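Local coordinates for RagB/SusD domain protein (Flavobacterium johnsoniae, PDB 5J5U) that binds chitin and, as a SusD homolog, probably captures chitin-derived sugars at the outer membrane in support of their uptake, at residues 347-352 and 397-402; 188-193 and 342-347. All blocks are in the same frame, centred on the assembly; numbering follows the deposited sequence.

Interaction 1: residues 347-352 and 397-402; sequences AAYRGW and GTEKEQ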
# COMPACT_ATOMS: atom_id res chain seq x y z
N ALA A 347 12.15 -8.78 10.43
CA ALA A 347 11.91 -9.69 11.55
C ALA A 347 13.21 -10.46 11.92
O ALA A 347 13.48 -10.68 13.10
CB ALA A 347 10.79 -10.66 11.22
N ALA A 348 13.97 -10.86 10.91
CA ALA A 348 15.25 -11.53 11.12
C ALA A 348 16.19 -10.66 11.92
O ALA A 348 16.78 -11.11 12.90
CB ALA A 348 15.90 -11.89 9.79
N TYR A 349 16.31 -9.39 11.51
CA TYR A 349 17.17 -8.44 12.20
C TYR A 349 16.78 -8.24 13.65
O TYR A 349 17.58 -7.80 14.47
CB TYR A 349 17.16 -7.10 11.48
CG TYR A 349 17.84 -6.00 12.25
CD1 TYR A 349 19.22 -5.88 12.26
CD2 TYR A 349 17.11 -5.08 12.99
CE1 TYR A 349 19.85 -4.89 12.98
CE2 TYR A 349 17.74 -4.08 13.70
CZ TYR A 349 19.11 -3.99 13.69
OH TYR A 349 19.74 -3.00 14.39
N ARG A 350 15.52 -8.53 13.97
CA ARG A 350 15.02 -8.43 15.33
C ARG A 350 15.15 -9.76 16.08
O ARG A 350 14.82 -9.85 17.26
CB ARG A 350 13.56 -7.98 15.33
CG ARG A 350 13.35 -6.55 14.86
CD ARG A 350 11.88 -6.30 14.59
NE ARG A 350 11.63 -4.94 14.12
CZ ARG A 350 11.27 -3.94 14.90
NH1 ARG A 350 11.12 -4.16 16.20
NH2 ARG A 350 11.05 -2.74 14.39
N GLY A 351 15.61 -10.79 15.38
CA GLY A 351 15.73 -12.10 15.99
C GLY A 351 14.39 -12.78 16.18
O GLY A 351 14.26 -13.69 17.01
N TRP A 352 13.39 -12.33 15.44
CA TRP A 352 12.05 -12.89 15.57
C TRP A 352 11.86 -14.18 14.76
O TRP A 352 11.14 -15.07 15.18
CB TRP A 352 11.02 -11.85 15.14
CG TRP A 352 10.90 -10.68 16.09
CD1 TRP A 352 11.58 -10.50 17.26
CD2 TRP A 352 10.00 -9.56 15.97
NE1 TRP A 352 11.18 -9.32 17.87
CE2 TRP A 352 10.21 -8.74 17.10
CE3 TRP A 352 9.05 -9.18 15.02
CZ2 TRP A 352 9.51 -7.54 17.29
CZ3 TRP A 352 8.35 -8.00 15.22
CH2 TRP A 352 8.59 -7.19 16.35
N GLY A 397 24.72 -0.86 10.61
CA GLY A 397 23.82 -0.15 11.51
C GLY A 397 22.66 0.55 10.83
O GLY A 397 22.01 1.40 11.41
N THR A 398 22.41 0.17 9.58
CA THR A 398 21.44 0.85 8.75
C THR A 398 20.36 -0.09 8.22
O THR A 398 19.71 0.20 7.21
CB THR A 398 22.13 1.53 7.55
OG1 THR A 398 22.56 0.54 6.61
CG2 THR A 398 23.34 2.32 8.02
N GLU A 399 20.17 -1.23 8.89
CA GLU A 399 19.24 -2.25 8.40
C GLU A 399 17.83 -1.70 8.25
O GLU A 399 17.22 -1.83 7.21
CB GLU A 399 19.22 -3.47 9.33
CG GLU A 399 20.51 -4.27 9.36
CD GLU A 399 21.50 -3.77 10.41
OE1 GLU A 399 21.59 -2.54 10.61
OE2 GLU A 399 22.17 -4.60 11.05
N LYS A 400 17.32 -1.09 9.31
CA LYS A 400 15.97 -0.54 9.31
C LYS A 400 15.78 0.55 8.26
O LYS A 400 14.74 0.62 7.60
CB LYS A 400 15.63 -0.03 10.72
CG LYS A 400 15.45 -1.17 11.73
CD LYS A 400 15.03 -0.66 13.10
CE LYS A 400 14.61 -1.80 14.02
NZ LYS A 400 14.26 -1.27 15.36
N GLU A 401 16.80 1.40 8.08
CA GLU A 401 16.74 2.45 7.07
C GLU A 401 16.65 1.86 5.67
O GLU A 401 15.81 2.27 4.86
CB GLU A 401 17.96 3.36 7.18
CG GLU A 401 18.01 4.43 6.11
CD GLU A 401 19.19 5.36 6.27
OE1 GLU A 401 19.97 5.17 7.22
OE2 GLU A 401 19.35 6.28 5.44
N GLN A 402 17.51 0.87 5.43
CA GLN A 402 17.60 0.21 4.13
C GLN A 402 16.34 -0.58 3.80
O GLN A 402 15.86 -0.54 2.66
CB GLN A 402 18.83 -0.72 4.11
CG GLN A 402 20.14 0.02 4.01
CD GLN A 402 21.36 -0.88 4.14
OE1 GLN A 402 21.90 -1.07 5.22
NE2 GLN A 402 21.80 -1.43 3.01
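Tyr349 and Glu399 meet with their side chains crossed at about a right angle, an example of an aromatic ring resting on the aliphatic part of an acid. Glu399 CB sits over one face of the ring, off centre, in a CH-pi contact 4.0 Å from the centroid and 20° off the normal. A bend at chi2 (89°) then folds the glutamate so that its carboxylate drops toward the rim, where OE2 comes 3.0 Å from Tyr349 CE1; the ring and carboxylate planes stand 56° apart. Lys400 comes at the ring's other edge, near its plane, with CE 3.9 Å from Tyr349 CE2. Its extended chain continues until NZ lies over a face of the Arg350 guanidinium, 3.7 Å from NH2. That like-charge approach is probably eased by Glu346 and Glu198, both salt-bridged to the same NH2. Arg350 CD in turn lies 3.7 Å above the plane of the Trp352 ring. At Gly351, where phi turns positive, the chain leaves its helix in a Schellman motif, Trp352 N and Gly351 N bonding back to Ala347 O and Ala348 O. The result is a surface contact between the C-terminal end of helix 337-349 and the first turn of helix 399-410; helix 357-371 touches both segments, through Ala348 and Gln402, while Trp352 packs against helices 178-195 and 201-214.

Interaction 2: residues 188-193 and 342-347; sequences MRLRLA and LLLAEA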
# COMPACT_ATOMS: atom_id res chain seq x y z
N MET A 188 -0.16 -11.66 4.37
CA MET A 188 -0.95 -10.64 5.05
C MET A 188 -0.70 -10.67 6.56
O MET A 188 -0.54 -9.63 7.20
CB MET A 188 -2.45 -10.82 4.76
CG MET A 188 -2.88 -10.26 3.39
SD MET A 188 -2.60 -8.47 3.28
CE MET A 188 -3.78 -7.85 4.48
N ARG A 189 -0.66 -11.89 7.12
CA ARG A 189 -0.42 -12.06 8.55
C ARG A 189 0.90 -11.44 8.96
O ARG A 189 0.98 -10.74 9.98
CB ARG A 189 -0.45 -13.54 8.92
CG ARG A 189 -0.18 -13.83 10.39
CD ARG A 189 -0.65 -15.24 10.68
NE ARG A 189 -0.53 -15.62 12.08
CZ ARG A 189 -0.97 -16.77 12.57
NH1 ARG A 189 -1.55 -17.65 11.76
NH2 ARG A 189 -0.84 -17.04 13.86
N LEU A 190 1.93 -11.67 8.16
CA LEU A 190 3.25 -11.07 8.41
C LEU A 190 3.26 -9.53 8.29
O LEU A 190 3.98 -8.83 9.02
CB LEU A 190 4.28 -11.69 7.45
CG LEU A 190 5.73 -11.22 7.54
CD1 LEU A 190 6.32 -11.56 8.88
CD2 LEU A 190 6.54 -11.85 6.42
N ARG A 191 2.52 -9.01 7.31
CA ARG A 191 2.39 -7.57 7.13
C ARG A 191 1.77 -6.95 8.39
O ARG A 191 2.23 -5.92 8.91
CB ARG A 191 1.54 -7.27 5.88
CG ARG A 191 1.12 -5.82 5.76
CD ARG A 191 0.03 -5.62 4.72
NE ARG A 191 0.58 -5.61 3.37
CZ ARG A 191 -0.13 -5.29 2.29
NH1 ARG A 191 -1.41 -4.95 2.44
NH2 ARG A 191 0.45 -5.29 1.10
N LEU A 192 0.71 -7.57 8.89
CA LEU A 192 0.05 -7.10 10.11
C LEU A 192 0.98 -7.27 11.32
O LEU A 192 1.04 -6.40 12.20
CB LEU A 192 -1.28 -7.83 10.30
CG LEU A 192 -2.24 -7.56 9.13
CD1 LEU A 192 -3.38 -8.53 9.08
CD2 LEU A 192 -2.78 -6.15 9.16
N ALA A 193 1.73 -8.37 11.36
CA ALA A 193 2.64 -8.60 12.46
C ALA A 193 3.68 -7.52 12.54
O ALA A 193 3.93 -6.96 13.61
CB ALA A 193 3.33 -9.96 12.34
N LEU A 342 11.13 -8.63 2.35
CA LEU A 342 11.68 -7.46 3.04
C LEU A 342 11.20 -7.41 4.51
O LEU A 342 11.96 -7.08 5.43
CB LEU A 342 11.31 -6.18 2.28
CG LEU A 342 12.05 -5.96 0.95
CD1 LEU A 342 11.54 -4.74 0.19
CD2 LEU A 342 13.53 -5.83 1.17
N LEU A 343 9.95 -7.81 4.74
CA LEU A 343 9.42 -7.93 6.09
C LEU A 343 10.17 -9.02 6.86
O LEU A 343 10.53 -8.82 8.01
CB LEU A 343 7.92 -8.25 6.06
CG LEU A 343 7.00 -7.16 5.51
CD1 LEU A 343 5.60 -7.67 5.30
CD2 LEU A 343 7.02 -5.93 6.42
N LEU A 344 10.44 -10.15 6.20
CA LEU A 344 11.23 -11.20 6.85
C LEU A 344 12.66 -10.71 7.15
O LEU A 344 13.23 -11.10 8.16
CB LEU A 344 11.25 -12.47 5.99
CG LEU A 344 9.90 -13.20 6.11
CD1 LEU A 344 9.82 -14.43 5.21
CD2 LEU A 344 9.56 -13.54 7.58
N ALA A 345 13.22 -9.85 6.30
CA ALA A 345 14.51 -9.23 6.61
C ALA A 345 14.42 -8.47 7.93
O ALA A 345 15.28 -8.64 8.82
CB ALA A 345 14.98 -8.30 5.49
N GLU A 346 13.38 -7.65 8.08
CA GLU A 346 13.24 -6.88 9.32
C GLU A 346 13.01 -7.77 10.55
O GLU A 346 13.61 -7.55 11.60
CB GLU A 346 12.12 -5.85 9.22
CG GLU A 346 11.95 -5.07 10.53
CD GLU A 346 10.86 -4.00 10.49
OE1 GLU A 346 10.11 -3.92 9.49
OE2 GLU A 346 10.74 -3.26 11.48
N ALA A 347 12.15 -8.78 10.43
CA ALA A 347 11.91 -9.69 11.55
C ALA A 347 13.21 -10.46 11.92
O ALA A 347 13.48 -10.68 13.10
CB ALA A 347 10.79 -10.66 11.22
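Arg191 and Leu343 mark the nearest backbone approach, their CA atoms 7.1 Å apart, where the local axes of two helices running in broadly the same sense pass at 10.2 Å and 46°. Leu190 carries most of the apolar contact. With its CG swung opposite the backbone N (chi1 -179°), it reaches across so that CD2 lies 3.6 Å from Leu344 CG and 3.9 Å from Leu343 CB. Leu190 and Leu344 cross nearly at right angles, whereas Leu190 and Leu343 run past each other in opposite directions. Such helix-on-helix packing of buried leucines is consistent with the TPR-like helical scaffold of SusD proteins. Cutting Leu190 back to an alanine would remove CG and both methyls, and would probably open a gap beside Leu343 and Leu344 in this buried layer. Leu343 also presses CD1 onto the opposing backbone, 3.7 Å from Arg191 CA. Beyond CB the Arg191 chain bends at chi3 (-79°), and its buried guanidinium is held by a salt bridge to Glu339, one turn earlier than Leu343 on helix 337-349, and by hydrogen bonds to Gln113 and His334 O. Leu344 is flanked by Phe212 of helix 201-214.

In the fold
Followed from the N terminus, the chain reaches the first contact segment in helix 178-195, then runs 148 residues, including five short strands, before helix 337-349 returns to close interaction 2. Interaction 1 opens on the end of that same helix and closes a shorter loop, 44 residues built largely of helices 357-371 and 382-391, at the start of helix 399-410. The two loops follow in series, neither nesting nor crossing, and share only Ala347, on helix 337-349. With the contact centres about 11 Å apart, helix 337-349 joins a buried layer on one side to a surface edge at its C-terminal end, linking helices 178-195 and 399-410 through one intermediary.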